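Long-range contacts in BpsB (PgaB), Poly-beta-1,6-N-acetyl-D-glucosamine N-deacetylase (Bordetella bronchiseptica RB50, PDB 5BU6), which removes acetyl groups from the N-acetylglucosamine units of poly-beta-1,6-N-acetyl-D-glucosamine, as a family 4 carbohydrate esterase required for biofilm formation: residues G10-V15 / N249-A254; R14-H19 / I78-D83. The protein carries 5 engineered substitutions. All coordinates share one frame; numbering follows the deposited sequence.

Interaction 1: residues G10-V15 / N249-A254; sequences GLTFRV and NTPDVA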
loop_
_atom_site.group_PDB
_atom_site.type_symbol
_atom_site.label_atom_id
_atom_site.label_comp_id
_atom_site.label_asym_id
_atom_site.label_seq_id
_atom_site.Cartn_x
_atom_site.Cartn_y
_atom_site.Cartn_z
ATOM N N GLY A 10 24.048 1.614 -5.985
ATOM C CA GLY A 10 23.517 0.276 -5.768
ATOM C C GLY A 10 22.630 0.138 -4.539
ATOM O O GLY A 10 22.270 -0.977 -4.164
ATOM N N LEU A 11 22.277 1.264 -3.919
ATOM C CA LEU A 11 21.461 1.274 -2.694
ATOM C C LEU A 11 20.251 2.214 -2.726
ATOM O O LEU A 11 19.215 1.909 -2.144
ATOM C CB LEU A 11 22.312 1.673 -1.498
ATOM C CG LEU A 11 23.439 0.702 -1.143
ATOM C CD1 LEU A 11 24.395 1.360 -0.184
ATOM C CD2 LEU A 11 22.858 -0.570 -0.555
ATOM N N THR A 12 20.409 3.376 -3.359
ATOM C CA THR A 12 19.365 4.396 -3.338
ATOM C C THR A 12 18.302 4.039 -4.360
ATOM O O THR A 12 18.619 3.724 -5.495
ATOM C CB THR A 12 19.949 5.793 -3.606
ATOM O OG1 THR A 12 20.837 6.136 -2.540
ATOM C CG2 THR A 12 18.858 6.852 -3.674
ATOM N N PHE A 13 17.037 4.056 -3.948
ATOM C CA PHE A 13 15.962 3.701 -4.873
ATOM C C PHE A 13 14.747 4.631 -4.770
ATOM O O PHE A 13 14.555 5.330 -3.760
ATOM C CB PHE A 13 15.538 2.248 -4.654
ATOM C CG PHE A 13 14.964 1.976 -3.292
ATOM C CD1 PHE A 13 15.799 1.689 -2.213
ATOM C CD2 PHE A 13 13.584 1.992 -3.086
ATOM C CE1 PHE A 13 15.275 1.436 -0.962
ATOM C CE2 PHE A 13 13.054 1.737 -1.822
ATOM C CZ PHE A 13 13.896 1.446 -0.766
ATOM N N ARG A 14 13.958 4.663 -5.837
ATOM C CA ARG A 14 12.693 5.395 -5.824
ATOM C C ARG A 14 11.533 4.399 -5.740
ATOM O O ARG A 14 11.694 3.228 -6.071
ATOM C CB ARG A 14 12.581 6.288 -7.069
ATOM C CG ARG A 14 13.507 7.512 -7.050
ATOM C CD ARG A 14 12.907 8.653 -6.248
ATOM N NE ARG A 14 13.789 9.816 -6.217
ATOM C CZ ARG A 14 13.434 11.029 -5.796
ATOM N NH1 ARG A 14 14.324 12.003 -5.807
ATOM N NH2 ARG A 14 12.198 11.268 -5.365
ATOM N N VAL A 15 10.383 4.853 -5.242
ATOM C CA VAL A 15 9.171 4.022 -5.185
ATOM C C VAL A 15 8.045 4.819 -5.842
ATOM O O VAL A 15 7.887 6.019 -5.592
ATOM C CB VAL A 15 8.771 3.635 -3.755
ATOM C CG1 VAL A 15 7.512 2.765 -3.750
ATOM C CG2 VAL A 15 9.907 2.889 -3.053
ATOM N N ASN A 249 15.022 7.155 -1.505
ATOM C CA ASN A 249 15.336 6.314 -0.363
ATOM C C ASN A 249 16.822 6.064 -0.330
ATOM O O ASN A 249 17.309 5.072 -0.874
ATOM C CB ASN A 249 14.585 5.007 -0.426
ATOM C CG ASN A 249 13.104 5.210 -0.310
ATOM O OD1 ASN A 249 12.581 5.457 0.782
ATOM N ND2 ASN A 249 12.420 5.150 -1.436
ATOM N N THR A 250 17.526 6.987 0.304
ATOM C CA THR A 250 18.967 6.906 0.433
ATOM C C THR A 250 19.286 5.911 1.557
ATOM O O THR A 250 18.384 5.496 2.281
ATOM C CB THR A 250 19.562 8.305 0.701
ATOM O OG1 THR A 250 18.947 8.869 1.864
ATOM C CG2 THR A 250 19.318 9.222 -0.499
ATOM N N PRO A 251 20.559 5.498 1.688
ATOM C CA PRO A 251 20.888 4.481 2.696
ATOM C C PRO A 251 20.534 4.842 4.142
ATOM O O PRO A 251 20.372 3.932 4.944
ATOM C CB PRO A 251 22.413 4.337 2.551
ATOM C CG PRO A 251 22.677 4.666 1.139
ATOM C CD PRO A 251 21.701 5.761 0.791
ATOM N N ASP A 252 20.438 6.129 4.474
ATOM C CA ASP A 252 20.091 6.528 5.838
ATOM C C ASP A 252 18.585 6.432 6.145
ATOM O O ASP A 252 18.179 6.552 7.299
ATOM C CB ASP A 252 20.579 7.949 6.112
ATOM C CG ASP A 252 19.964 8.965 5.176
ATOM O OD1 ASP A 252 19.832 8.653 3.974
ATOM O OD2 ASP A 252 19.611 10.072 5.643
ATOM N N VAL A 253 17.762 6.221 5.120
ATOM C CA VAL A 253 16.328 6.024 5.325
ATOM C C VAL A 253 16.046 4.596 5.778
ATOM O O VAL A 253 16.352 3.650 5.053
ATOM C CB VAL A 253 15.504 6.289 4.037
ATOM C CG1 VAL A 253 13.995 6.103 4.306
ATOM C CG2 VAL A 253 15.797 7.687 3.491
ATOM N N ALA A 254 15.463 4.435 6.963
ATOM C CA ALA A 254 15.082 3.098 7.448
ATOM C C ALA A 254 14.016 2.483 6.568
ATOM O O ALA A 254 13.167 3.205 6.039
ATOM C CB ALA A 254 14.586 3.162 8.896
HETATM O O HOH W 1 18.825 2.957 0.190
#
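Three hydrogen bonds gather on Phe-13 and Asn-249, an antiparallel hydrogen-bonded pair that makes a single bridge between the lead-in to strand 14-20 and a loop with no regular structure. Phe-13 N gives its hydrogen to Asn-249 O at 3.2 Å, reaching that carbonyl from above its plane. The return bond, Asn-249 N to Phe-13 O, is shorter at 2.9 Å and runs nearly along the C=O axis. The same oxygen also takes the side-chain amide: Asn-249 ND2 lies 3.2 Å from Phe-13 O and comes in from above the carbonyl plane. Asn-249 thus grips one acceptor with both its backbone and its side chain, while its OD1 accepts from the backbone N of Arg-259, so both ends of the amide are held.

A water ties in the neighbouring carbonyls, donating to Leu-11 O at 2.6 Å and to Asn-249 O. The latter oxygen also receives a CA-H...O contact from Thr-12.

The Phe-13 ring takes the crowded position between backbone N and carbonyl carbon (chi1 63°), which brings it under the asparagine. Asn-249 CB sits 3.7 Å from the centroid of the Phe-13 ring, over the face, a CH-pi contact; the amide plane is tilted only 22° from the ring, and Asn-249 ND2 lies close to Phe-13 CE2.

Packing extends the contact outward. Leu-11 CD1 meets Pro-251 CG at 4.0 Å, the two side chains crossing at about a right angle, and Thr-12 OG1 makes a van der Waals touch with Pro-251 CD. Thr-12 and Thr-250 run side by side with their CG2 methyls 4.0 Å apart.

Beyond Asn-249, Thr-250 to Val-253 form a type I beta turn, closed by Val-253 N to Thr-250 O: an isolated beta bridge followed by a tight turn, pinning a loop against the lead-in to strand 14-20.

Interaction 2: residues R14-H19 / I78-D83; sequences RVLSMH and ILLTFD. Engineered in segment 14-19: Ser-17 (natural residue Cys).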
loop_
_atom_site.group_PDB
_atom_site.type_symbol
_atom_site.label_atom_id
_atom_site.label_comp_id
_atom_site.label_asym_id
_atom_site.label_seq_id
_atom_site.Cartn_x
_atom_site.Cartn_y
_atom_site.Cartn_z
ATOM N N ARG A 14 13.958 4.663 -5.837
ATOM C CA ARG A 14 12.693 5.395 -5.824
ATOM C C ARG A 14 11.533 4.399 -5.740
ATOM O O ARG A 14 11.694 3.228 -6.071
ATOM C CB ARG A 14 12.581 6.288 -7.069
ATOM C CG ARG A 14 13.507 7.512 -7.050
ATOM C CD ARG A 14 12.907 8.653 -6.248
ATOM N NE ARG A 14 13.789 9.816 -6.217
ATOM C CZ ARG A 14 13.434 11.029 -5.796
ATOM N NH1 ARG A 14 14.324 12.003 -5.807
ATOM N NH2 ARG A 14 12.198 11.268 -5.365
ATOM N N VAL A 15 10.383 4.853 -5.242
ATOM C CA VAL A 15 9.171 4.022 -5.185
ATOM C C VAL A 15 8.045 4.819 -5.842
ATOM O O VAL A 15 7.887 6.019 -5.592
ATOM C CB VAL A 15 8.771 3.635 -3.755
ATOM C CG1 VAL A 15 7.512 2.765 -3.750
ATOM C CG2 VAL A 15 9.907 2.889 -3.053
ATOM N N LEU A 16 7.276 4.143 -6.685
ATOM C CA LEU A 16 6.230 4.785 -7.450
ATOM C C LEU A 16 4.928 4.070 -7.153
ATOM O O LEU A 16 4.766 2.901 -7.483
ATOM C CB LEU A 16 6.586 4.745 -8.945
ATOM C CG LEU A 16 5.839 5.602 -9.957
ATOM C CD1 LEU A 16 6.011 7.091 -9.655
ATOM C CD2 LEU A 16 6.300 5.257 -11.369
ATOM N N SER A 17 4.011 4.760 -6.492
ATOM C CA SER A 17 2.734 4.169 -6.127
ATOM C C SER A 17 1.692 4.559 -7.191
ATOM O O SER A 17 1.517 5.732 -7.484
ATOM C CB SER A 17 2.336 4.637 -4.732
ATOM O OG SER A 17 1.079 4.128 -4.326
ATOM N N MET A 18 1.045 3.571 -7.798
ATOM C CA MET A 18 0.192 3.811 -8.955
ATOM C C MET A 18 -1.276 3.690 -8.577
ATOM O O MET A 18 -1.682 2.713 -7.966
ATOM C CB MET A 18 0.501 2.823 -10.074
ATOM C CG MET A 18 1.101 3.435 -11.298
ATOM S SD MET A 18 2.845 3.744 -11.043
ATOM C CE MET A 18 3.421 2.102 -10.635
ATOM N N HIS A 19 -2.067 4.673 -8.980
ATOM C CA HIS A 19 -3.480 4.721 -8.605
ATOM C C HIS A 19 -4.315 4.858 -9.881
ATOM O O HIS A 19 -4.058 5.739 -10.700
ATOM C CB HIS A 19 -3.706 5.896 -7.637
ATOM C CG HIS A 19 -5.119 6.056 -7.164
ATOM N ND1 HIS A 19 -5.675 5.258 -6.186
ATOM C CD2 HIS A 19 -6.079 6.948 -7.511
ATOM C CE1 HIS A 19 -6.920 5.640 -5.962
ATOM N NE2 HIS A 19 -7.191 6.662 -6.755
ATOM N N ILE A 78 13.774 1.297 -9.354
ATOM C CA ILE A 78 12.472 1.788 -8.924
ATOM C C ILE A 78 11.577 0.633 -8.477
ATOM O O ILE A 78 11.606 -0.440 -9.059
ATOM C CB ILE A 78 11.790 2.616 -10.058
ATOM C CG1 ILE A 78 10.502 3.259 -9.560
ATOM C CG2 ILE A 78 11.546 1.779 -11.301
ATOM C CD1 ILE A 78 10.114 4.500 -10.346
ATOM N N LEU A 79 10.814 0.859 -7.408
ATOM C CA LEU A 79 9.844 -0.098 -6.897
ATOM C C LEU A 79 8.446 0.370 -7.323
ATOM O O LEU A 79 8.055 1.504 -7.029
ATOM C CB LEU A 79 9.923 -0.204 -5.373
ATOM C CG LEU A 79 9.003 -1.230 -4.691
ATOM C CD1 LEU A 79 9.461 -2.631 -5.067
ATOM C CD2 LEU A 79 9.057 -1.037 -3.182
ATOM N N LEU A 80 7.714 -0.491 -8.021
ATOM C CA LEU A 80 6.343 -0.168 -8.436
ATOM C C LEU A 80 5.375 -0.798 -7.446
ATOM O O LEU A 80 5.535 -1.986 -7.088
ATOM C CB LEU A 80 6.067 -0.712 -9.848
ATOM C CG LEU A 80 7.035 -0.369 -10.969
ATOM C CD1 LEU A 80 6.608 -1.104 -12.253
ATOM C CD2 LEU A 80 7.085 1.148 -11.185
ATOM N N THR A 81 4.392 -0.023 -6.983
ATOM C CA THR A 81 3.416 -0.544 -6.045
ATOM C C THR A 81 1.992 -0.207 -6.516
ATOM O O THR A 81 1.761 0.857 -7.109
ATOM C CB THR A 81 3.641 0.005 -4.615
ATOM O OG1 THR A 81 3.262 1.381 -4.551
ATOM C CG2 THR A 81 5.126 -0.137 -4.206
ATOM N N PHE A 82 1.091 -1.155 -6.293
ATOM C CA PHE A 82 -0.319 -1.075 -6.682
ATOM C C PHE A 82 -1.184 -1.465 -5.475
ATOM O O PHE A 82 -1.249 -2.640 -5.125
ATOM C CB PHE A 82 -0.605 -2.004 -7.866
ATOM C CG PHE A 82 0.190 -1.675 -9.093
ATOM C CD1 PHE A 82 1.469 -2.202 -9.270
ATOM C CD2 PHE A 82 -0.326 -0.822 -10.057
ATOM C CE1 PHE A 82 2.221 -1.885 -10.392
ATOM C CE2 PHE A 82 0.411 -0.497 -11.191
ATOM C CZ PHE A 82 1.697 -1.035 -11.358
ATOM N N ASP A 83 -1.827 -0.501 -4.822
ATOM C CA ASP A 83 -2.589 -0.828 -3.609
ATOM C C ASP A 83 -4.099 -0.857 -3.857
ATOM O O ASP A 83 -4.566 -0.356 -4.871
ATOM C CB ASP A 83 -2.283 0.157 -2.476
ATOM C CG ASP A 83 -1.019 0.970 -2.712
ATOM O OD1 ASP A 83 0.052 0.369 -2.944
ATOM O OD2 ASP A 83 -1.103 2.220 -2.650
HETATM O O HOH W 2 -3.464 0.734 -7.526
#
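Strands 14-20 and 77-83 are parallel neighbours in the distorted (beta/alpha) barrel of the family 4 carbohydrate esterases, the NodB-type polysaccharide deacetylase fold, and each face of the pair has its own relief. The backbones mesh first. The ladder steps from Leu-79 N to Arg-14 O, Leu-16 N to Leu-79 O (2.8 Å), Thr-81 N to Leu-16 O and Met-18 N to Thr-81 O. The two bonds donated by strand 14-20 run almost along the C=O axis of their acceptors.

On the face of Leu-16 and Met-18, the bumps interlock. Ile-78 reaches CD1 obliquely across to Leu-16, 3.8 Å from Leu-16 CB, and Leu-16 CD2 lies against the same methyl. Leu-80 CD2 fits into the notch between Leu-16 CD2 and Met-18 CE, 3.8 Å from the latter. Met-18 has an unusual first torsion (chi1 -113°) and bends at chi2 and chi3, so its chain curls beside the Phe-82 side chain: Met-18 CB lies 3.5 Å from Phe-82 CE2 in an oblique approach, and the terminal CE swings round to Phe-82 CZ. Leu-46 and Ile-50 of helix 43-52 pack on this face, against Met-18 and Leu-80 respectively.

The other face carries Val-15, Ser-17, Leu-79 and Thr-81. Val-15 runs beside Leu-79, CG2 against Leu-79 CB, and crosses Thr-81 at about a right angle, CG1 meeting Thr-81 CG2. Thr-81 turns its hydroxyl to the crowded position (chi1 72°), tucking OG1 3.4 Å from Ser-17 CB; Ser-17 is engineered, cysteine in the natural protein. Val-105 of strand 104-108 touches Leu-79 and Thr-81 here.

Toward the C-terminal ends, Asp-83 comes about 4 Å from a bound nickel ion, beside the metal site of Asp-84, His-154 and His-159. Here a water spans the strands, donating to Met-18 O at 2.7 Å and to Asp-83 O at 3.1 Å.

In the fold
Both contacts start from strand 14-20 and the chain leading into it, sharing Arg-14 and Val-15, with centres 14 Å apart. Interaction 2 reaches only 59 residues ahead and lies deep in the protein, about 9 Å from the centre of the chain. Interaction 1 spans 234 residues and lies further out, about 18 Å from that centre, catching the loop between strands 240-242 and 261-266. Since strand 261-266 lies on the other side of strand 14-20 from strand 77-83, the N-terminal strand brings early and late parts of the chain together in one parallel sheet. Interaction 2 runs on toward the metal-bearing end; interaction 1 fastens a loop at the other.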